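Local coordinates for protein ACDH-11, isoform b (Caenorhabditis elegans, PDB 4Y9J), which has the acyl-CoA dehydrogenase fold and, in a four-chain assembly, binds flavin-adenine dinucleotide, at residues Ile61-Glu66 with Leu134-Ser138; Ile33-Leu38 with Met369-Phe373. All coordinates share one frame. Residue numbers count along the deposited sequence, not the author numbering.

Interaction 1 (Ile61-Glu66 with Leu134-Ser138); sequences ITSEVE and LFSPS
This is a buried contact within the helical N-terminal part of the acyl-CoA dehydrogenase fold: residues 61-66 of helix 44-74 pack against residues 134-138, in the C-terminal region of helix 121-135. The first segment is helical but widened by a pi-type turn: Glu-66 N donates a hydrogen bond to Ile-61 O (2.9 Å), the i+5 pattern of such a turn, which takes Glu-64 to phi/psi -139/-53, away from the regular helical values of its neighbours. In the second, Ser-138 N is hydrogen-bonded to Phe-135 O (2.9 Å). The backbones come closest at Glu-66 and Ser-138, whose CA atoms are 4.7 Å apart. Here Ser-138 OG (chi1 m) donates a 2.7 Å hydrogen bond to Glu-66 OE1, the glutamate reaching over with chi1 t and chi2 p. Beside this polar pair, Ile-61 (m, m) and Val-65 (t) point toward 134-138. Ile-61 CG2 lies 3.4 Å from Ser-138 OG, and Ile-61 CD1 lies 3.8 Å from Leu-134 O. Val-65 CG1 meets Phe-135 CE1 at 3.7 Å, approaching the ring obliquely, and stands 4.0 Å from Ser-138 CB. The contact thus mixes close packing of Ile-61 and Val-65 with one serine-carboxylate hydrogen bond at its edge. Arg-329 of helix 304-338 completes the polar group, with a salt bridge to Glu-66 and a hydrogen bond to Ser-138, while helix 96-107 packs on Val-65 and Phe-135 through Leu-101 and Cys-105.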
ATOM      1  N   ILE B  61      18.790   8.569  23.521  1.00 36.65           N
ATOM      2  CA  ILE B  61      18.612   8.821  22.110  1.00 36.32           C
ATOM      3  C   ILE B  61      19.143   7.609  21.312  1.00 35.80           C
ATOM      4  O   ILE B  61      18.454   7.128  20.415  1.00 35.71           O
ATOM      5  CB  ILE B  61      19.330  10.102  21.626  1.00 37.28           C
ATOM      6  CG1 ILE B  61      18.846  11.396  22.302  1.00 38.04           C
ATOM      7  CG2 ILE B  61      19.299  10.257  20.130  1.00 36.09           C
ATOM      8  CD1 ILE B  61      17.454  11.759  22.035  1.00 42.19           C
ATOM      9  N   THR B  62      20.360   7.154  21.597  1.00 36.70           N
ATOM     10  CA  THR B  62      20.965   6.117  20.802  1.00 41.82           C
ATOM     11  C   THR B  62      20.308   4.749  21.091  1.00 41.05           C
ATOM     12  O   THR B  62      20.046   3.988  20.167  1.00 42.22           O
ATOM     13  CB  THR B  62      22.486   5.992  21.003  1.00 41.57           C
ATOM     14  OG1 THR B  62      22.788   5.719  22.378  1.00 44.72           O
ATOM     15  CG2 THR B  62      23.223   7.270  20.479  1.00 40.88           C
ATOM     16  N   SER B  63      19.950   4.517  22.327  1.00 41.83           N
ATOM     17  CA  SER B  63      19.392   3.243  22.730  1.00 42.48           C
ATOM     18  C   SER B  63      17.910   3.102  22.431  1.00 42.43           C
ATOM     19  O   SER B  63      17.462   1.975  22.341  1.00 42.52           O
ATOM     20  CB  SER B  63      19.677   2.965  24.189  1.00 46.17           C
ATOM     21  OG  SER B  63      18.842   3.723  25.051  1.00 46.04           O
ATOM     22  N   GLU B  64      17.142   4.199  22.358  1.00 38.55           N
ATOM     23  CA  GLU B  64      15.658   4.143  22.295  1.00 37.61           C
ATOM     24  C   GLU B  64      15.024   5.125  21.330  1.00 36.89           C
ATOM     25  O   GLU B  64      14.259   4.721  20.423  1.00 35.68           O
ATOM     26  CB  GLU B  64      15.000   4.273  23.660  1.00 40.23           C
ATOM     27  CG  GLU B  64      13.490   4.052  23.671  1.00 40.47           C
ATOM     28  CD  GLU B  64      12.847   4.272  25.015  1.00 46.55           C
ATOM     29  OE1 GLU B  64      13.513   4.910  25.893  1.00 42.91           O
ATOM     30  OE2 GLU B  64      11.689   3.798  25.214  1.00 43.89           O
ATOM     31  N   VAL B  65      15.336   6.407  21.440  1.00 35.64           N
ATOM     32  CA  VAL B  65      14.540   7.405  20.749  1.00 33.87           C
ATOM     33  C   VAL B  65      14.769   7.295  19.262  1.00 32.16           C
ATOM     34  O   VAL B  65      13.815   7.356  18.505  1.00 31.11           O
ATOM     35  CB  VAL B  65      14.834   8.863  21.214  1.00 36.49           C
ATOM     36  CG1 VAL B  65      13.931   9.833  20.511  1.00 34.99           C
ATOM     37  CG2 VAL B  65      14.652   8.985  22.739  1.00 37.53           C
ATOM     38  N   GLU B  66      16.031   7.199  18.825  1.00 31.69           N
ATOM     39  CA  GLU B  66      16.295   7.079  17.393  1.00 33.43           C
ATOM     40  C   GLU B  66      15.386   5.999  16.686  1.00 32.15           C
ATOM     41  O   GLU B  66      14.878   6.245  15.610  1.00 30.19           O
ATOM     42  CB  GLU B  66      17.789   6.844  17.197  1.00 34.69           C
ATOM     43  CG  GLU B  66      18.212   6.556  15.788  1.00 36.13           C
ATOM     44  CD  GLU B  66      18.212   7.764  14.854  1.00 38.76           C
ATOM     45  OE1 GLU B  66      17.784   8.898  15.187  1.00 38.20           O
ATOM     46  OE2 GLU B  66      18.636   7.557  13.717  1.00 38.07           O
ATOM     47  N   LEU B 134      19.311  17.838  21.066  1.00 34.92           N
ATOM     48  CA  LEU B 134      19.601  16.414  21.047  1.00 36.37           C
ATOM     49  C   LEU B 134      18.390  15.595  20.531  1.00 36.31           C
ATOM     50  O   LEU B 134      18.556  14.646  19.741  1.00 34.69           O
ATOM     51  CB  LEU B 134      20.010  15.930  22.413  1.00 36.91           C
ATOM     52  CG  LEU B 134      21.216  16.637  23.024  1.00 39.60           C
ATOM     53  CD1 LEU B 134      21.427  16.016  24.399  1.00 40.27           C
ATOM     54  CD2 LEU B 134      22.444  16.478  22.148  1.00 41.72           C
ATOM     55  N   PHE B 135      17.176  16.013  20.898  1.00 35.77           N
ATOM     56  CA  PHE B 135      15.952  15.268  20.573  1.00 33.51           C
ATOM     57  C   PHE B 135      15.630  15.376  19.093  1.00 32.54           C
ATOM     58  O   PHE B 135      15.307  14.363  18.444  1.00 31.10           O
ATOM     59  CB  PHE B 135      14.770  15.794  21.445  1.00 33.27           C
ATOM     60  CG  PHE B 135      13.463  15.087  21.236  1.00 33.93           C
ATOM     61  CD1 PHE B 135      13.371  13.706  21.400  1.00 35.22           C
ATOM     62  CD2 PHE B 135      12.334  15.784  20.870  1.00 34.19           C
ATOM     63  CE1 PHE B 135      12.184  13.034  21.267  1.00 35.56           C
ATOM     64  CE2 PHE B 135      11.122  15.102  20.691  1.00 34.80           C
ATOM     65  CZ  PHE B 135      11.045  13.747  20.922  1.00 34.99           C
ATOM     66  N   SER B 136      15.735  16.592  18.552  1.00 31.33           N
ATOM     67  CA  SER B 136      15.076  16.932  17.272  1.00 30.62           C
ATOM     68  C   SER B 136      15.345  15.982  16.075  1.00 30.06           C
ATOM     69  O   SER B 136      14.395  15.543  15.430  1.00 29.80           O
ATOM     70  CB  SER B 136      15.367  18.392  16.943  1.00 32.41           C
ATOM     71  OG  SER B 136      14.431  18.839  15.978  1.00 32.94           O
ATOM     72  N   PRO B 137      16.619  15.624  15.792  1.00 31.73           N
ATOM     73  CA  PRO B 137      16.844  14.757  14.657  1.00 32.70           C
ATOM     74  C   PRO B 137      16.487  13.295  14.900  1.00 32.97           C
ATOM     75  O   PRO B 137      16.427  12.529  13.945  1.00 32.23           O
ATOM     76  CB  PRO B 137      18.346  14.898  14.384  1.00 33.36           C
ATOM     77  CG  PRO B 137      18.942  15.385  15.667  1.00 36.14           C
ATOM     78  CD  PRO B 137      17.879  16.171  16.322  1.00 34.31           C
ATOM     79  N   SER B 138      16.217  12.905  16.126  1.00 31.23           N
ATOM     80  CA  SER B 138      15.642  11.593  16.372  1.00 30.85           C
ATOM     81  C   SER B 138      14.173  11.517  16.723  1.00 31.91           C
ATOM     82  O   SER B 138      13.676  10.431  17.061  1.00 32.32           O
ATOM     83  CB  SER B 138      16.384  10.979  17.539  1.00 32.56           C
ATOM     84  OG  SER B 138      17.723  10.768  17.164  1.00 35.42           O
TER

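Interaction 2 (Ile33-Leu38 with Met369-Phe373); sequences ILDRTL and MLLLF
Ile-33, at the N-cap position of helix 34-41, begins a buried helix-helix contact with residues 369-373 of the long helix 352-383, joining the N-terminal part of the chain to the C-terminal helical domain of the acyl-CoA dehydrogenase fold. The short segments 34-38 and 369-373 run in broadly the same direction, crossing at -38° with axes 11.4 Å apart; CA atoms pair as Leu-34 with Met-369 (8.4 Å) and Thr-37 with Leu-370 (7.8 Å). Ile-33 (phi/psi -129/-10; chi1 p, chi2 t) points toward the partner helix and brings CD1 to 3.7 Å from Met-369 CG and 3.9 Å from Leu-370 CD2. Leu-34 (t, p) brings CD1 to 3.7 Å from Phe-373 CZ. Thr-37 (m) points toward the partner: its OG1 lies 3.7 Å from Leu-370 CD2 and its CG2 4.2 Å from Phe-373 CB. One turn beyond Leu-34, Leu-38 (m, t) sets CD2 4.1 Å from Phe-373 CE1. Phe-373 (chi1 m) thus reaches between the helices, touched obliquely by Leu-34, Thr-37 and Leu-38. The wide spacing is bridged largely by long apolar side chains. Thr-37 OG1 donates a 2.6 Å hydrogen bond to Ile-33 O, which also accepts Thr-37 N at 3.0 Å, so the Thr-37 hydroxyl is satisfied within its own segment; the contact rests on van der Waals packing of mostly apolar side chains.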
ATOM      1  N   ILE B  33      30.828  21.208  19.817  1.00 48.71           N
ATOM      2  CA  ILE B  33      30.824  22.407  20.636  1.00 51.59           C
ATOM      3  C   ILE B  33      29.769  22.585  21.705  1.00 51.96           C
ATOM      4  O   ILE B  33      29.888  23.505  22.489  1.00 50.80           O
ATOM      5  CB  ILE B  33      30.703  23.711  19.833  1.00 56.81           C
ATOM      6  CG1 ILE B  33      29.434  23.764  19.040  1.00 54.15           C
ATOM      7  CG2 ILE B  33      31.936  24.015  18.988  1.00 61.58           C
ATOM      8  CD1 ILE B  33      29.143  25.198  18.666  1.00 58.08           C
ATOM      9  N   LEU B  34      28.741  21.745  21.742  1.00 49.69           N
ATOM     10  CA  LEU B  34      27.691  21.856  22.751  1.00 49.16           C
ATOM     11  C   LEU B  34      28.156  21.908  24.207  1.00 51.29           C
ATOM     12  O   LEU B  34      27.734  22.782  24.958  1.00 50.70           O
ATOM     13  CB  LEU B  34      26.713  20.681  22.600  1.00 48.00           C
ATOM     14  CG  LEU B  34      25.501  20.792  23.496  1.00 48.93           C
ATOM     15  CD1 LEU B  34      24.841  22.154  23.359  1.00 49.16           C
ATOM     16  CD2 LEU B  34      24.592  19.650  23.091  1.00 47.86           C
ATOM     17  N   ASP B  35      28.959  20.934  24.615  1.00 51.22           N
ATOM     18  CA  ASP B  35      29.408  20.891  25.987  1.00 53.75           C
ATOM     19  C   ASP B  35      30.309  22.116  26.302  1.00 57.31           C
ATOM     20  O   ASP B  35      30.157  22.727  27.362  1.00 61.56           O
ATOM     21  CB  ASP B  35      30.155  19.581  26.258  1.00 55.10           C
ATOM     22  CG  ASP B  35      30.671  19.456  27.726  1.00 57.33           C
ATOM     23  OD1 ASP B  35      29.845  19.229  28.653  1.00 58.46           O
ATOM     24  OD2 ASP B  35      31.901  19.551  27.930  1.00 59.24           O
ATOM     25  N   ARG B  36      31.261  22.456  25.419  1.00 56.89           N
ATOM     26  CA  ARG B  36      32.118  23.645  25.621  1.00 58.75           C
ATOM     27  C   ARG B  36      31.278  24.911  25.785  1.00 57.27           C
ATOM     28  O   ARG B  36      31.590  25.729  26.617  1.00 59.28           O
ATOM     29  CB  ARG B  36      33.167  23.815  24.513  1.00 61.25           C
ATOM     30  CG  ARG B  36      34.305  22.804  24.568  1.00 62.70           C
ATOM     31  CD  ARG B  36      35.573  23.254  23.867  1.00 65.33           C
ATOM     32  NE  ARG B  36      35.471  23.600  22.436  1.00 62.02           N
ATOM     33  CZ  ARG B  36      35.310  22.731  21.435  1.00 61.50           C
ATOM     34  NH1 ARG B  36      35.202  21.425  21.663  1.00 59.51           N
ATOM     35  NH2 ARG B  36      35.249  23.172  20.175  1.00 57.06           N
ATOM     36  N   THR B  37      30.193  25.028  25.024  1.00 56.85           N
ATOM     37  CA  THR B  37      29.314  26.190  25.021  1.00 54.09           C
ATOM     38  C   THR B  37      28.524  26.284  26.304  1.00 57.48           C
ATOM     39  O   THR B  37      28.413  27.377  26.881  1.00 55.83           O
ATOM     40  CB  THR B  37      28.338  26.109  23.850  1.00 54.91           C
ATOM     41  OG1 THR B  37      29.088  26.011  22.649  1.00 53.01           O
ATOM     42  CG2 THR B  37      27.411  27.322  23.805  1.00 54.02           C
ATOM     43  N   LEU B  38      28.009  25.147  26.790  1.00 54.22           N
ATOM     44  CA  LEU B  38      27.305  25.117  28.078  1.00 55.37           C
ATOM     45  C   LEU B  38      28.219  25.465  29.271  1.00 58.08           C
ATOM     46  O   LEU B  38      27.826  26.161  30.226  1.00 58.32           O
ATOM     47  CB  LEU B  38      26.636  23.739  28.337  1.00 54.95           C
ATOM     48  CG  LEU B  38      25.602  23.293  27.301  1.00 57.53           C
ATOM     49  CD1 LEU B  38      25.004  21.933  27.698  1.00 56.79           C
ATOM     50  CD2 LEU B  38      24.572  24.393  27.064  1.00 56.17           C
ATOM     51  N   MET B 369      24.898  27.620  15.531  1.00 38.57           N
ATOM     52  CA  MET B 369      24.751  27.038  16.817  1.00 40.53           C
ATOM     53  C   MET B 369      24.945  28.095  17.921  1.00 40.70           C
ATOM     54  O   MET B 369      24.170  28.139  18.876  1.00 40.34           O
ATOM     55  CB  MET B 369      25.820  25.986  16.928  1.00 44.07           C
ATOM     56  CG  MET B 369      25.537  24.988  17.935  1.00 54.43           C
ATOM     57  SD  MET B 369      24.438  23.793  17.096  1.00 62.35           S
ATOM     58  CE  MET B 369      24.297  23.237  18.779  1.00 53.33           C
ATOM     59  N   LEU B 370      25.980  28.925  17.814  1.00 42.98           N
ATOM     60  CA  LEU B 370      26.257  29.941  18.863  1.00 41.91           C
ATOM     61  C   LEU B 370      25.143  30.971  18.816  1.00 41.73           C
ATOM     62  O   LEU B 370      24.766  31.484  19.826  1.00 42.39           O
ATOM     63  CB  LEU B 370      27.639  30.527  18.683  1.00 46.71           C
ATOM     64  CG  LEU B 370      28.783  29.579  19.008  1.00 47.14           C
ATOM     65  CD1 LEU B 370      30.020  30.383  19.238  1.00 52.28           C
ATOM     66  CD2 LEU B 370      28.505  28.706  20.243  1.00 48.69           C
ATOM     67  N   LEU B 371      24.613  31.276  17.631  1.00 39.84           N
ATOM     68  CA  LEU B 371      23.506  32.203  17.495  1.00 40.20           C
ATOM     69  C   LEU B 371      22.296  31.620  18.212  1.00 39.64           C
ATOM     70  O   LEU B 371      21.571  32.357  18.853  1.00 41.03           O
ATOM     71  CB  LEU B 371      23.219  32.521  16.027  1.00 40.50           C
ATOM     72  CG  LEU B 371      22.336  33.711  15.601  1.00 41.97           C
ATOM     73  CD1 LEU B 371      23.011  35.018  15.932  1.00 43.83           C
ATOM     74  CD2 LEU B 371      21.990  33.691  14.102  1.00 40.95           C
ATOM     75  N   LEU B 372      22.058  30.309  18.054  1.00 40.63           N
ATOM     76  CA  LEU B 372      20.958  29.642  18.718  1.00 38.67           C
ATOM     77  C   LEU B 372      21.036  29.768  20.217  1.00 40.34           C
ATOM     78  O   LEU B 372      20.014  30.021  20.885  1.00 41.79           O
ATOM     79  CB  LEU B 372      20.960  28.170  18.382  1.00 38.95           C
ATOM     80  CG  LEU B 372      20.012  27.284  19.191  1.00 37.88           C
ATOM     81  CD1 LEU B 372      18.549  27.675  18.987  1.00 36.24           C
ATOM     82  CD2 LEU B 372      20.245  25.817  18.829  1.00 37.64           C
ATOM     83  N   PHE B 373      22.223  29.544  20.767  1.00 40.09           N
ATOM     84  CA  PHE B 373      22.393  29.632  22.222  1.00 43.38           C
ATOM     85  C   PHE B 373      22.375  31.077  22.742  1.00 45.09           C
ATOM     86  O   PHE B 373      21.905  31.305  23.827  1.00 47.01           O
ATOM     87  CB  PHE B 373      23.598  28.789  22.694  1.00 45.19           C
ATOM     88  CG  PHE B 373      23.224  27.366  22.830  1.00 45.23           C
ATOM     89  CD1 PHE B 373      22.502  26.945  23.943  1.00 46.70           C
ATOM     90  CD2 PHE B 373      23.447  26.471  21.800  1.00 48.17           C
ATOM     91  CE1 PHE B 373      22.022  25.633  24.038  1.00 46.47           C
ATOM     92  CE2 PHE B 373      22.956  25.160  21.880  1.00 46.34           C
ATOM     93  CZ  PHE B 373      22.257  24.746  23.006  1.00 46.88           C
TER

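How the interactions relate
Both contacts are buried, yet they differ in chemistry. Interaction 1 combines apolar packing with a charged, hydrogen-bonded group tied to Arg-329, whereas interaction 2 is essentially nonpolar between its segments. Their elements adjoin: helices 34-41 and 44-74 follow each other in the chain, and helix 121-135, which takes part in interaction 1, also packs on both segments of interaction 2. With centres about 19 Å apart, the two sites meet where Leu-134 CD2 lies 3.9 Å from Leu-34 CD2. Interaction 1 joins parts of the N-terminal region; interaction 2 closes a much longer loop, enclosing interaction 1, to helix 352-383 of the acyl-CoA dehydrogenase C-terminal domain.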